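Local coordinates for protein BIFUNCTIONAL PROTEIN Proline utilization A (PutA) (Corynebacterium freiburgense, PDB 5UX5) that catalyses the two-step oxidation of proline to glutamate, coupling an FAD-dependent proline dehydrogenase with an NAD-dependent glutamate-semialdehyde dehydrogenase in one polypeptide, at residues Asn572-Pro577 with Tyr906-Gly911; Ile947-Glu952 with Arg1050-Phe1055; Glu985-Leu990 with Thr999-Leu1004; Leu995-Glu1000 with His1054-Gln1059. All coordinates share one frame; numbering follows the deposited sequence.

Overall arrangement
The four contacts lie on the same side of the chain's centre and run from the aldehyde dehydrogenase region into the C-terminal part of the chain. Contact 1 closes first along the sequence and touches contact 2 through A908 and R1050, their centres being about 14 Å apart. Contacts 2 and 4 share H1054 and F1055, with centres about 9 Å apart, where helix 1048-1051 leads towards strand 1056-1064. Contacts 3 and 4 both use helix 984-997 and share T999 and E1000. The F1055 ring also packs on L990, which ties contact 4 to contact 3. Contacts 2 to 4 pack helices 936-953 and 984-997 with strands 1000-1003 and 1056-1064, probably in the C-terminal domain.

Contact 1 (Asn572-Pro577 with Tyr906-Gly911); sequences NALNTP and YVAQLG
V907, which meets L574 across this contact, accepts at its carbonyl the shortest sound bond of its turn, from L910 N to V907 O at 2.9 Å. A second bond of the same spacing along the chain, Q909 N to Y906 O at 3.1 Å, helps to curl residues 906-909 into a turn with helix-like backbone angles, and that turn presents V907 and A908 to the end of helix 550-574. From the helix side L574 does all the reaching. Its bond to CB heads toward the other segment, and with CG opposite the carbonyl carbon (chi1 -73°) the forked tip divides its work. CD1 rests on V907 CG1 at 4.1 Å, where the two side chains cross obliquely, while CD2 lies 4.1 Å from A908 CB and equally close to A908 CA. Alanine suits this place because its short side chain lets a leucine methyl come down to the backbone, and the branching of V907 gives one methyl to L574.

Both segments belong to the aldehyde dehydrogenase family region. The 906-911 segment leads into strand 911-915, which runs antiparallel to strand 580-591 in the sheet of this region. L910 forms the centre of an inverse gamma turn just before that strand, and its backbone is hydrogen-bonded to H585. V907 also packs on A611 of helix 599-611, and the ring of Y906 meets that of Y567, farther back on helix 550-574, with nearly parallel planes. The carbonyl of A908 accepts a hydrogen bond from W913 NE1, and R1050 packs against the same alanine.

Contact 2 (Ile947-Glu952 with Arg1050-Phe1055); sequences IAWRTE and RELLHF
Helix 936-953 is met here by the 3-10 turn that follows helix 1048-1051, in what is probably the C-terminal domain of the enzyme. One leucine tip carries the contact. L1052 CD1 lies 4.4 Å from A948 CB and reaches W949 at the edge of its indole, near the ring plane, 4.4 Å from CE3. Alanine keeps the helix surface low where the leucine approaches. W949 starts off to one side, but with CG opposite its backbone N (chi1 -157°) the indole swings back toward L1052 and widens the apolar surface.

Each segment has its own polar fastening. I947 O accepts from both T951 N, at 2.9 Å, and T951 OG1, at 3.1 Å, the two donors coming from opposite faces of the carbonyl plane. Threonine thus returns its hydroxyl to the helix backbone. In the other segment H1054 ND1 donates to E1051 OE1 at 2.7 Å, with an N-H...O angle of 157°. The bond lies near the imidazole plane but meets the carboxylate from above. E1051 also forms a salt bridge to R1017 through OE2, so its buried charge has partners on both oxygens.

Helix 984-997 flanks the joint: R996 and T997 pack on W949, and A993 on L1052. F953 and D945 of helix 936-953 also touch L1052, while the backbone of F1055 is hydrogen-bonded to that of L974 in strand 965-980.

Contact 3 (Glu985-Leu990 with Thr999-Leu1004); sequences EQFNRL and TELRKL
L1001 leads the contact from the strand, its bond to CB directed toward helix 984-997. With CG opposite the carbonyl carbon (chi1 -57°), its CD1 methyl sits at the helix flank, 3.7 Å from L990 O and 4.1 Å from L990 CB. The same methyl comes to 4.3 Å from F987 CZ, approaching the ring obliquely. A leucine fits here because one methyl can fill the angle between the phenyl ring and the helix backbone.

In R1002, next along, the bond to CB points away from the helix, as expected in an extended strand. R1002 forms a salt bridge with E1000, R1002 NH2 lying 3.3 Å from E1000 OE2, although the hydrogen bonds between them are weak.

K1003 brings the strand back to the ring. Its CE makes a CH-pi contact over one face of F987, offset toward the ring's margin, with CE 3.8 Å from F987 CE1. The bend at the last torsion (chi4 -67°) keeps NZ by the ring, 4.5 Å from its centroid, in an off-centre cation-pi contact. Lysine suits this exposed position because a methylene can lie on the ring, while the ammonium also makes a long, weak ion pair with D982.

The axes of residues 985-990 and 1000-1003 run roughly antiparallel, at 151°, and approach to 10.8 Å. This is the packing of a beta-alpha-beta crossover, strand 965-980, helix 984-997 and strand 1000-1003, with the first and last strands parallel, consistent with a Rossmann-type fold.

Contact 4 (Leu995-Glu1000 with His1054-Gln1059); sequences LRTGTE and HFLKEQ
T997, in the last turn of helix 984-997, faces F1055, in the 3-10 turn, and L1056, the first residue of strand 1056-1064. Its CB lies 4.0 Å from F1055 O. There the side chain forks. OG1 takes the crowded position between the backbone N and the carbonyl carbon (chi1 61°), which sets it 3.8 Å from F1055 CB. At the other branch tip, CG2 meets L1056 CD2 at 3.8 Å and also brushes F1055 CB. Threonine thus gives the leucine a methyl while turning its hydroxyl back to the helix, where OG1 is hydrogen-bonded to A993 O.

G998, the first residue past the helix, has a positive phi of 84°, a conformation that favours glycine, and turns the chain so that T999 meets the same phenylalanine. T999 OG1 stands at the edge of the F1055 ring, near its plane, 4.0 Å from CD2, and lies 3.7 Å from F1055 O. OG1 is hydrogen-bonded to L974 O in strand 965-980. The two threonine hydroxyls are themselves close, with T997 OG1 and T999 OG1 2.9 Å apart. Beyond the segments, W949 packs against T997, and the F1055 ring packs on L977, L990 and A993.

Across the segments the hold is therefore van der Waals in kind. The hydroxyls can lie against a buried phenyl group because main-chain carbonyls of the helix and of the neighbouring strand satisfy them.

Contact 1 (Asn572-Pro577 with Tyr906-Gly911)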
# COMPACT_ATOMS: atom_id res chain seq x y z
N ASN A 572 17.36 6.19 21.83
CA ASN A 572 17.04 6.19 23.25
C ASN A 572 16.94 4.77 23.81
O ASN A 572 17.39 4.51 24.93
CB ASN A 572 15.78 7.01 23.51
CG ASN A 572 16.08 8.49 23.47
OD1 ASN A 572 15.72 9.20 22.54
ND2 ASN A 572 16.80 8.96 24.49
N ALA A 573 16.40 3.83 23.05
CA ALA A 573 16.35 2.47 23.57
C ALA A 573 17.73 1.82 23.75
O ALA A 573 17.81 0.76 24.39
CB ALA A 573 15.48 1.63 22.65
N LEU A 574 18.83 2.43 23.26
CA LEU A 574 20.15 1.84 23.49
C LEU A 574 20.56 1.91 24.96
O LEU A 574 21.25 1.01 25.46
CB LEU A 574 21.21 2.55 22.65
CG LEU A 574 21.31 2.35 21.15
CD1 LEU A 574 22.28 3.40 20.60
CD2 LEU A 574 21.81 0.94 20.83
N ASN A 575 20.19 2.98 25.65
CA ASN A 575 20.57 3.19 27.04
C ASN A 575 19.60 2.55 28.00
O ASN A 575 19.71 2.79 29.21
CB ASN A 575 20.71 4.67 27.34
CG ASN A 575 21.89 5.29 26.64
OD1 ASN A 575 22.94 4.64 26.46
ND2 ASN A 575 21.74 6.54 26.21
N THR A 576 18.68 1.74 27.50
CA THR A 576 17.71 1.07 28.35
C THR A 576 18.46 0.23 29.39
O THR A 576 19.53 -0.31 29.10
CB THR A 576 16.79 0.21 27.47
OG1 THR A 576 15.67 -0.25 28.21
CG2 THR A 576 17.52 -1.00 26.94
N PRO A 577 18.00 0.18 30.63
CA PRO A 577 18.77 -0.53 31.66
C PRO A 577 18.77 -2.02 31.40
O PRO A 577 17.73 -2.62 31.11
CB PRO A 577 18.05 -0.18 32.97
CG PRO A 577 16.65 0.15 32.56
CD PRO A 577 16.73 0.73 31.16
N TYR A 906 18.32 -2.61 14.35
CA TYR A 906 19.17 -2.12 13.27
C TYR A 906 20.23 -1.14 13.78
O TYR A 906 21.42 -1.32 13.55
CB TYR A 906 18.27 -1.47 12.21
CG TYR A 906 18.97 -1.15 10.93
CD1 TYR A 906 19.19 -2.12 9.96
CD2 TYR A 906 19.44 0.15 10.68
CE1 TYR A 906 19.86 -1.81 8.77
CE2 TYR A 906 20.12 0.47 9.50
CZ TYR A 906 20.32 -0.52 8.55
OH TYR A 906 20.97 -0.21 7.38
N VAL A 907 19.80 -0.07 14.45
CA VAL A 907 20.76 0.85 15.04
C VAL A 907 21.80 0.12 15.89
O VAL A 907 23.00 0.38 15.80
CB VAL A 907 20.02 1.92 15.87
CG1 VAL A 907 21.02 2.65 16.74
CG2 VAL A 907 19.26 2.87 14.95
N ALA A 908 21.35 -0.84 16.72
CA ALA A 908 22.25 -1.53 17.63
C ALA A 908 23.37 -2.31 16.95
O ALA A 908 24.31 -2.73 17.64
CB ALA A 908 21.44 -2.48 18.52
N GLN A 909 23.32 -2.53 15.62
CA GLN A 909 24.43 -3.17 14.92
C GLN A 909 25.60 -2.23 14.69
O GLN A 909 26.70 -2.69 14.39
CB GLN A 909 24.00 -3.72 13.57
CG GLN A 909 22.94 -4.76 13.60
CD GLN A 909 22.64 -5.34 12.23
OE1 GLN A 909 22.30 -6.52 12.11
NE2 GLN A 909 22.74 -4.51 11.21
N LEU A 910 25.37 -0.92 14.77
CA LEU A 910 26.39 0.03 14.33
C LEU A 910 27.35 0.35 15.47
O LEU A 910 27.66 1.50 15.79
CB LEU A 910 25.74 1.28 13.75
CG LEU A 910 24.91 0.95 12.48
CD1 LEU A 910 24.40 2.18 11.80
CD2 LEU A 910 25.71 0.07 11.48
N GLY A 911 27.84 -0.71 16.08
CA GLY A 911 28.76 -0.57 17.18
C GLY A 911 29.11 -1.93 17.72
O GLY A 911 28.99 -2.94 17.03

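Contact 2 (Ile947-Glu952 with Arg1050-Phe1055)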
# COMPACT_ATOMS: atom_id res chain seq x y z
N ILE A 947 15.58 -14.45 30.27
CA ILE A 947 14.92 -13.14 30.35
C ILE A 947 14.75 -12.54 28.97
O ILE A 947 13.69 -11.97 28.64
CB ILE A 947 15.69 -12.18 31.27
CG1 ILE A 947 15.72 -12.68 32.68
CG2 ILE A 947 15.12 -10.79 31.20
CD1 ILE A 947 16.69 -11.87 33.46
N ALA A 948 15.79 -12.61 28.14
CA ALA A 948 15.67 -12.12 26.78
C ALA A 948 14.60 -12.89 26.02
O ALA A 948 13.80 -12.31 25.28
CB ALA A 948 17.02 -12.21 26.06
N TRP A 949 14.51 -14.20 26.24
CA TRP A 949 13.49 -14.97 25.55
C TRP A 949 12.10 -14.55 25.99
O TRP A 949 11.20 -14.40 25.15
CB TRP A 949 13.73 -16.47 25.78
CG TRP A 949 13.12 -17.34 24.71
CD1 TRP A 949 11.93 -18.00 24.78
CD2 TRP A 949 13.65 -17.59 23.41
NE1 TRP A 949 11.70 -18.66 23.62
CE2 TRP A 949 12.74 -18.43 22.75
CE3 TRP A 949 14.81 -17.18 22.73
CZ2 TRP A 949 12.94 -18.88 21.44
CZ3 TRP A 949 15.02 -17.64 21.43
CH2 TRP A 949 14.09 -18.48 20.81
N ARG A 950 11.90 -14.31 27.29
CA ARG A 950 10.60 -13.85 27.78
C ARG A 950 10.26 -12.45 27.29
O ARG A 950 9.09 -12.13 27.05
CB ARG A 950 10.56 -13.86 29.30
CG ARG A 950 10.64 -15.21 29.94
CD ARG A 950 10.52 -15.06 31.42
NE ARG A 950 10.82 -16.31 32.08
CZ ARG A 950 10.76 -16.49 33.39
NH1 ARG A 950 10.39 -15.51 34.19
NH2 ARG A 950 11.08 -17.66 33.91
N THR A 951 11.26 -11.57 27.17
CA THR A 951 11.01 -10.17 26.88
C THR A 951 10.75 -9.93 25.41
O THR A 951 9.80 -9.23 25.04
CB THR A 951 12.22 -9.34 27.32
OG1 THR A 951 12.25 -9.27 28.75
CG2 THR A 951 12.10 -7.92 26.74
N GLU A 952 11.57 -10.54 24.55
CA GLU A 952 11.65 -10.23 23.13
C GLU A 952 11.52 -11.47 22.25
O GLU A 952 10.52 -11.63 21.53
CB GLU A 952 12.98 -9.50 22.87
CG GLU A 952 13.17 -8.99 21.43
CD GLU A 952 12.43 -7.71 21.18
OE1 GLU A 952 11.62 -7.32 22.06
OE2 GLU A 952 12.61 -7.09 20.11
N ARG A 1050 21.84 -9.71 23.54
CA ARG A 1050 22.72 -9.49 22.41
C ARG A 1050 23.15 -10.78 21.73
O ARG A 1050 22.99 -10.91 20.51
CB ARG A 1050 23.97 -8.72 22.84
CG ARG A 1050 23.74 -7.36 23.45
CD ARG A 1050 22.91 -6.47 22.59
NE ARG A 1050 23.30 -6.57 21.20
CZ ARG A 1050 22.57 -6.09 20.19
NH1 ARG A 1050 21.42 -5.47 20.44
NH2 ARG A 1050 22.99 -6.25 18.94
N GLU A 1051 23.63 -11.77 22.49
CA GLU A 1051 24.24 -12.95 21.88
C GLU A 1051 23.22 -13.78 21.12
O GLU A 1051 23.55 -14.35 20.08
CB GLU A 1051 24.92 -13.81 22.93
CG GLU A 1051 25.75 -14.97 22.40
CD GLU A 1051 26.91 -14.53 21.50
OE1 GLU A 1051 27.04 -15.10 20.39
OE2 GLU A 1051 27.74 -13.67 21.91
N LEU A 1052 21.98 -13.86 21.61
CA LEU A 1052 20.99 -14.71 20.94
C LEU A 1052 20.62 -14.20 19.54
O LEU A 1052 20.05 -14.97 18.75
CB LEU A 1052 19.73 -14.88 21.81
CG LEU A 1052 19.90 -15.76 23.07
CD1 LEU A 1052 18.71 -15.73 24.01
CD2 LEU A 1052 20.17 -17.20 22.72
N LEU A 1053 20.96 -12.95 19.19
CA LEU A 1053 20.64 -12.50 17.83
C LEU A 1053 21.40 -13.33 16.80
O LEU A 1053 20.90 -13.57 15.70
CB LEU A 1053 20.93 -10.99 17.67
CG LEU A 1053 20.00 -10.02 18.44
CD1 LEU A 1053 20.44 -8.58 18.39
CD2 LEU A 1053 18.59 -10.09 18.00
N HIS A 1054 22.57 -13.83 17.18
CA HIS A 1054 23.37 -14.69 16.31
C HIS A 1054 22.69 -16.02 16.03
O HIS A 1054 23.10 -16.71 15.08
CB HIS A 1054 24.74 -14.92 16.93
CG HIS A 1054 25.49 -13.66 17.21
ND1 HIS A 1054 26.17 -13.45 18.39
CD2 HIS A 1054 25.68 -12.55 16.46
CE1 HIS A 1054 26.73 -12.25 18.36
NE2 HIS A 1054 26.45 -11.69 17.20
N PHE A 1055 21.66 -16.37 16.79
CA PHE A 1055 20.98 -17.65 16.63
C PHE A 1055 19.60 -17.52 16.01
O PHE A 1055 18.88 -18.52 15.94
CB PHE A 1055 20.90 -18.35 17.99
CG PHE A 1055 22.25 -18.75 18.52
CD1 PHE A 1055 23.10 -17.81 19.07
CD2 PHE A 1055 22.66 -20.07 18.46
CE1 PHE A 1055 24.35 -18.17 19.55
CE2 PHE A 1055 23.91 -20.44 18.96
CZ PHE A 1055 24.75 -19.49 19.50

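Contact 3 (Glu985-Leu990 with Thr999-Leu1004)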
# COMPACT_ATOMS: atom_id res chain seq x y z
N GLU A 985 34.50 -23.34 27.56
CA GLU A 985 33.49 -22.58 28.27
C GLU A 985 32.63 -21.79 27.29
O GLU A 985 31.40 -21.85 27.36
CB GLU A 985 34.13 -21.67 29.32
CG GLU A 985 33.15 -20.66 29.84
CD GLU A 985 33.60 -19.97 31.12
OE1 GLU A 985 34.70 -19.38 31.15
OE2 GLU A 985 32.82 -20.02 32.09
N GLN A 986 33.26 -21.06 26.35
CA GLN A 986 32.49 -20.29 25.38
C GLN A 986 31.68 -21.21 24.47
O GLN A 986 30.52 -20.92 24.15
CB GLN A 986 33.40 -19.39 24.55
CG GLN A 986 34.13 -18.33 25.37
CD GLN A 986 35.23 -17.61 24.60
OE1 GLN A 986 35.26 -17.63 23.38
NE2 GLN A 986 36.13 -16.97 25.33
N PHE A 987 32.26 -22.34 24.07
CA PHE A 987 31.47 -23.31 23.31
C PHE A 987 30.24 -23.78 24.09
O PHE A 987 29.21 -24.09 23.49
CB PHE A 987 32.32 -24.50 22.89
CG PHE A 987 31.72 -25.27 21.76
CD1 PHE A 987 31.89 -24.84 20.45
CD2 PHE A 987 30.95 -26.39 22.00
CE1 PHE A 987 31.31 -25.53 19.39
CE2 PHE A 987 30.36 -27.10 20.94
CZ PHE A 987 30.55 -26.66 19.63
N ASN A 988 30.34 -23.91 25.42
CA ASN A 988 29.16 -24.27 26.21
C ASN A 988 28.15 -23.13 26.23
O ASN A 988 26.93 -23.37 26.20
CB ASN A 988 29.58 -24.66 27.63
CG ASN A 988 30.24 -26.04 27.69
OD1 ASN A 988 30.13 -26.84 26.76
ND2 ASN A 988 30.92 -26.31 28.80
N ARG A 989 28.63 -21.89 26.29
CA ARG A 989 27.72 -20.77 26.20
C ARG A 989 26.92 -20.82 24.90
O ARG A 989 25.76 -20.43 24.87
CB ARG A 989 28.48 -19.44 26.30
CG ARG A 989 27.56 -18.28 26.58
CD ARG A 989 26.93 -17.67 25.30
NE ARG A 989 25.96 -16.64 25.65
CZ ARG A 989 24.68 -16.88 25.88
NH1 ARG A 989 24.20 -18.10 25.77
NH2 ARG A 989 23.89 -15.90 26.22
N LEU A 990 27.57 -21.24 23.79
CA LEU A 990 26.85 -21.42 22.54
C LEU A 990 25.93 -22.64 22.56
O LEU A 990 24.91 -22.66 21.87
CB LEU A 990 27.83 -21.50 21.36
CG LEU A 990 28.78 -20.33 21.01
CD1 LEU A 990 29.42 -20.54 19.69
CD2 LEU A 990 28.08 -19.00 21.02
N THR A 999 19.17 -24.46 17.05
CA THR A 999 20.23 -24.37 16.07
C THR A 999 21.21 -25.53 16.23
O THR A 999 21.39 -26.08 17.32
CB THR A 999 20.98 -23.05 16.23
OG1 THR A 999 20.07 -21.97 16.09
CG2 THR A 999 22.07 -22.91 15.22
N GLU A 1000 21.80 -25.93 15.12
CA GLU A 1000 22.86 -26.93 15.07
C GLU A 1000 24.18 -26.18 15.06
O GLU A 1000 24.34 -25.22 14.31
CB GLU A 1000 22.72 -27.81 13.84
CG GLU A 1000 23.76 -28.88 13.69
CD GLU A 1000 23.82 -29.49 12.29
OE1 GLU A 1000 24.43 -30.58 12.16
OE2 GLU A 1000 23.28 -28.91 11.32
N LEU A 1001 25.09 -26.57 15.95
CA LEU A 1001 26.46 -26.06 15.96
C LEU A 1001 27.34 -26.99 15.13
O LEU A 1001 27.25 -28.22 15.28
CB LEU A 1001 26.98 -25.95 17.38
CG LEU A 1001 26.11 -25.07 18.24
CD1 LEU A 1001 26.60 -25.05 19.66
CD2 LEU A 1001 26.18 -23.71 17.69
N ARG A 1002 28.15 -26.43 14.24
CA ARG A 1002 29.13 -27.18 13.46
C ARG A 1002 30.50 -26.55 13.67
O ARG A 1002 30.67 -25.36 13.39
CB ARG A 1002 28.80 -27.22 11.97
CG ARG A 1002 27.67 -28.10 11.59
CD ARG A 1002 27.53 -28.15 10.09
NE ARG A 1002 26.19 -28.59 9.69
CZ ARG A 1002 25.65 -28.32 8.50
NH1 ARG A 1002 26.34 -27.62 7.62
NH2 ARG A 1002 24.42 -28.73 8.21
N LYS A 1003 31.45 -27.35 14.19
CA LYS A 1003 32.83 -26.89 14.33
C LYS A 1003 33.47 -26.80 12.96
O LYS A 1003 33.17 -27.60 12.07
CB LYS A 1003 33.63 -27.82 15.25
CG LYS A 1003 33.82 -27.24 16.67
CD LYS A 1003 34.40 -28.26 17.63
CE LYS A 1003 34.41 -27.76 19.07
NZ LYS A 1003 35.34 -26.60 19.28
N LEU A 1004 34.30 -25.78 12.76
CA LEU A 1004 34.82 -25.44 11.45
C LEU A 1004 36.32 -25.20 11.56
O LEU A 1004 36.76 -24.48 12.45
CB LEU A 1004 34.14 -24.20 10.89
CG LEU A 1004 34.50 -23.74 9.48
CD1 LEU A 1004 33.74 -24.50 8.40
CD2 LEU A 1004 34.24 -22.27 9.40

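Contact 4 (Leu995-Glu1000 with His1054-Gln1059)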
# COMPACT_ATOMS: atom_id res chain seq x y z
N LEU A 995 20.52 -24.88 22.45
CA LEU A 995 19.49 -25.72 23.04
C LEU A 995 18.15 -25.01 23.05
O LEU A 995 17.11 -25.66 22.97
CB LEU A 995 19.91 -26.11 24.46
CG LEU A 995 19.01 -27.03 25.28
CD1 LEU A 995 18.79 -28.32 24.57
CD2 LEU A 995 19.68 -27.31 26.64
N ARG A 996 18.16 -23.68 23.12
CA ARG A 996 16.96 -22.88 23.24
C ARG A 996 16.36 -22.53 21.89
O ARG A 996 15.13 -22.41 21.78
CB ARG A 996 17.27 -21.61 24.04
CG ARG A 996 16.14 -20.60 24.13
CD ARG A 996 16.47 -19.41 25.00
NE ARG A 996 16.87 -19.77 26.36
CZ ARG A 996 16.03 -19.92 27.38
NH1 ARG A 996 14.73 -19.74 27.20
NH2 ARG A 996 16.47 -20.25 28.59
N THR A 997 17.19 -22.32 20.87
CA THR A 997 16.68 -21.98 19.55
C THR A 997 16.53 -23.18 18.64
O THR A 997 15.81 -23.09 17.63
CB THR A 997 17.56 -20.92 18.89
OG1 THR A 997 18.88 -21.44 18.71
CG2 THR A 997 17.61 -19.69 19.73
N GLY A 998 17.16 -24.30 18.98
CA GLY A 998 17.20 -25.46 18.11
C GLY A 998 18.29 -25.46 17.06
O GLY A 998 18.32 -26.37 16.23
N THR A 999 19.17 -24.46 17.05
CA THR A 999 20.23 -24.37 16.07
C THR A 999 21.21 -25.53 16.23
O THR A 999 21.39 -26.08 17.32
CB THR A 999 20.98 -23.05 16.23
OG1 THR A 999 20.07 -21.97 16.09
CG2 THR A 999 22.07 -22.91 15.22
N GLU A 1000 21.80 -25.93 15.12
CA GLU A 1000 22.86 -26.93 15.07
C GLU A 1000 24.18 -26.18 15.06
O GLU A 1000 24.34 -25.22 14.31
CB GLU A 1000 22.72 -27.81 13.84
CG GLU A 1000 23.76 -28.88 13.69
CD GLU A 1000 23.82 -29.49 12.29
OE1 GLU A 1000 24.43 -30.58 12.16
OE2 GLU A 1000 23.28 -28.91 11.32
N HIS A 1054 22.57 -13.83 17.18
CA HIS A 1054 23.37 -14.69 16.31
C HIS A 1054 22.69 -16.02 16.03
O HIS A 1054 23.10 -16.71 15.08
CB HIS A 1054 24.74 -14.92 16.93
CG HIS A 1054 25.49 -13.66 17.21
ND1 HIS A 1054 26.17 -13.45 18.39
CD2 HIS A 1054 25.68 -12.55 16.46
CE1 HIS A 1054 26.73 -12.25 18.36
NE2 HIS A 1054 26.45 -11.69 17.20
N PHE A 1055 21.66 -16.37 16.79
CA PHE A 1055 20.98 -17.65 16.63
C PHE A 1055 19.60 -17.52 16.01
O PHE A 1055 18.88 -18.52 15.94
CB PHE A 1055 20.90 -18.35 17.99
CG PHE A 1055 22.25 -18.75 18.52
CD1 PHE A 1055 23.10 -17.81 19.07
CD2 PHE A 1055 22.66 -20.07 18.46
CE1 PHE A 1055 24.35 -18.17 19.55
CE2 PHE A 1055 23.91 -20.44 18.96
CZ PHE A 1055 24.75 -19.49 19.50
N LEU A 1056 19.23 -16.32 15.55
CA LEU A 1056 17.86 -16.00 15.13
C LEU A 1056 17.84 -15.19 13.83
O LEU A 1056 18.71 -14.35 13.57
CB LEU A 1056 17.12 -15.22 16.23
CG LEU A 1056 16.96 -15.92 17.58
CD1 LEU A 1056 16.59 -14.90 18.63
CD2 LEU A 1056 15.93 -17.03 17.52
N LYS A 1057 16.81 -15.42 13.05
CA LYS A 1057 16.55 -14.66 11.84
C LYS A 1057 15.29 -13.82 12.06
O LYS A 1057 14.21 -14.37 12.30
CB LYS A 1057 16.37 -15.60 10.65
CG LYS A 1057 17.56 -16.46 10.28
CD LYS A 1057 17.19 -17.33 9.08
CE LYS A 1057 16.02 -18.22 9.44
NZ LYS A 1057 15.82 -19.40 8.54
N GLU A 1058 15.41 -12.51 11.93
CA GLU A 1058 14.25 -11.66 12.12
C GLU A 1058 13.28 -11.85 10.96
O GLU A 1058 13.69 -12.16 9.83
CB GLU A 1058 14.68 -10.19 12.21
CG GLU A 1058 15.64 -9.92 13.35
CD GLU A 1058 16.13 -8.48 13.40
OE1 GLU A 1058 16.96 -8.17 14.30
OE2 GLU A 1058 15.70 -7.67 12.54
N GLN A 1059 11.97 -11.69 11.24
CA GLN A 1059 10.95 -11.84 10.21
C GLN A 1059 9.71 -10.99 10.49
O GLN A 1059 9.18 -11.00 11.61
CB GLN A 1059 10.51 -13.30 10.05
CG GLN A 1059 9.39 -13.53 9.05
CD GLN A 1059 8.95 -14.97 8.98
OE1 GLN A 1059 8.44 -15.51 9.96
NE2 GLN A 1059 9.11 -15.59 7.81